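Local coordinates for putative polyphosphate kinase 2 family protein (Arthrobacter aurescens, PDB 3RHF) that probably acts as a polyphosphate kinase, transferring phosphate between polyphosphate and nucleotides, at residues Val244-Ala247 and Trp251-Arg254. Residues are numbered along the deposited sequence; the frame is centred on the assembly and turned at random.
Sequences VVPA and WYAR
Tyr252 lies along the end of strand 242-246, beside Val245 and Pro246. Its CB leaves the helix toward the strand, resting on one face of the neighbouring Trp251 ring, and the anti torsion about CA-CB (chi1 171°) then carries CG and the ring out beside Pro246. Farther out, Tyr252 CD2 approaches Pro246 O at 3.3 Å; the oxygen sits at the ring edge, near its plane, so this is an edge contact and not a hydrogen bond. The next atom, Tyr252 CE2, has the same Pro246 O at 3.7 Å, placing the oxygen along the CD2-CE2 edge, then Val245 CG1 at 4.1 Å, met obliquely, and Pro246 CD at 4.4 Å. At the tip, OH is hydrogen-bonded to Pro37 O, which ties the phenol to the loop before helix 43-69.

Small aliphatic groups make the rest of the contact. Val245 CG1 reaches Ala253 CA at 4.0 Å, and Ala247 CB meets Ala253 CB, also at 4.0 Å. All five touching residues are buried and no hydrogen bond crosses. Strand 242-246, at the edge of the parallel sheet within this chain, thus packs on helix 250-266 across the beta-to-alpha connection that follows it, in a three-layer alpha/beta/alpha sandwich of the P-loop NTPase type.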
loop_
_atom_site.group_PDB
_atom_site.type_symbol
_atom_site.label_atom_id
_atom_site.label_comp_id
_atom_site.label_asym_id
_atom_site.label_seq_id
_atom_site.Cartn_x
_atom_site.Cartn_y
_atom_site.Cartn_z
ATOM N N VAL A 244 24.106 -1.394 5.417
ATOM C CA VAL A 244 24.378 -0.400 4.402
ATOM C C VAL A 244 24.462 -1.160 3.079
ATOM O O VAL A 244 25.304 -2.042 2.919
ATOM C CB VAL A 244 25.706 0.327 4.674
ATOM C CG1 VAL A 244 26.128 1.112 3.412
ATOM C CG2 VAL A 244 25.611 1.235 5.936
ATOM N N VAL A 245 23.543 -0.809 2.178
ATOM C CA VAL A 245 23.243 -1.517 0.972
ATOM C C VAL A 245 23.673 -0.634 -0.200
ATOM O O VAL A 245 23.070 0.428 -0.454
ATOM C CB VAL A 245 21.722 -1.744 0.833
ATOM C CG1 VAL A 245 21.441 -2.386 -0.451
ATOM C CG2 VAL A 245 21.134 -2.588 1.998
ATOM N N PRO A 246 24.720 -1.048 -0.929
ATOM C CA PRO A 246 25.148 -0.327 -2.115
ATOM C C PRO A 246 23.960 -0.155 -3.057
ATOM O O PRO A 246 23.286 -1.133 -3.359
ATOM C CB PRO A 246 26.162 -1.262 -2.703
ATOM C CG PRO A 246 26.791 -1.857 -1.576
ATOM C CD PRO A 246 25.723 -2.035 -0.535
ATOM N N ALA A 247 23.669 1.082 -3.455
ATOM C CA ALA A 247 22.408 1.382 -4.133
ATOM C C ALA A 247 22.569 2.103 -5.470
ATOM O O ALA A 247 21.570 2.484 -6.075
ATOM C CB ALA A 247 21.516 2.189 -3.233
ATOM N N TRP A 251 18.405 -2.080 -9.129
ATOM C CA TRP A 251 17.991 -3.469 -9.134
ATOM C C TRP A 251 18.614 -4.203 -7.996
ATOM O O TRP A 251 17.981 -5.078 -7.425
ATOM C CB TRP A 251 18.309 -4.184 -10.466
ATOM C CG TRP A 251 19.781 -4.351 -10.756
ATOM C CD1 TRP A 251 20.587 -3.493 -11.466
ATOM C CD2 TRP A 251 20.617 -5.443 -10.351
ATOM N NE1 TRP A 251 21.874 -3.988 -11.501
ATOM C CE2 TRP A 251 21.915 -5.177 -10.819
ATOM C CE3 TRP A 251 20.399 -6.600 -9.625
ATOM C CZ2 TRP A 251 22.966 -6.031 -10.589
ATOM C CZ3 TRP A 251 21.434 -7.454 -9.407
ATOM C CH2 TRP A 251 22.707 -7.175 -9.893
ATOM N N TYR A 252 19.856 -3.894 -7.660
ATOM C CA TYR A 252 20.504 -4.648 -6.555
ATOM C C TYR A 252 19.930 -4.277 -5.183
ATOM O O TYR A 252 19.673 -5.151 -4.339
ATOM C CB TYR A 252 22.006 -4.473 -6.510
ATOM C CG TYR A 252 22.584 -5.077 -5.236
ATOM C CD1 TYR A 252 22.613 -6.424 -5.054
ATOM C CD2 TYR A 252 23.023 -4.278 -4.204
ATOM C CE1 TYR A 252 23.114 -6.981 -3.905
ATOM C CE2 TYR A 252 23.506 -4.805 -3.053
ATOM C CZ TYR A 252 23.558 -6.165 -2.894
ATOM O OH TYR A 252 24.061 -6.717 -1.738
ATOM N N ALA A 253 19.784 -2.979 -4.962
ATOM C CA ALA A 253 19.189 -2.495 -3.715
ATOM C C ALA A 253 17.801 -3.103 -3.518
ATOM O O ALA A 253 17.472 -3.508 -2.421
ATOM C CB ALA A 253 19.119 -0.984 -3.694
ATOM N N ARG A 254 16.998 -3.199 -4.565
ATOM C CA ARG A 254 15.706 -3.790 -4.396
ATOM C C ARG A 254 15.787 -5.218 -3.871
ATOM O O ARG A 254 15.012 -5.564 -2.969
ATOM C CB ARG A 254 14.934 -3.810 -5.689
ATOM C CG ARG A 254 14.491 -2.468 -6.157
ATOM C CD ARG A 254 13.890 -2.549 -7.534
ATOM N NE ARG A 254 13.798 -1.202 -8.104
ATOM C CZ ARG A 254 14.210 -0.825 -9.327
ATOM N NH1 ARG A 254 14.733 -1.672 -10.210
ATOM N NH2 ARG A 254 14.037 0.431 -9.691
#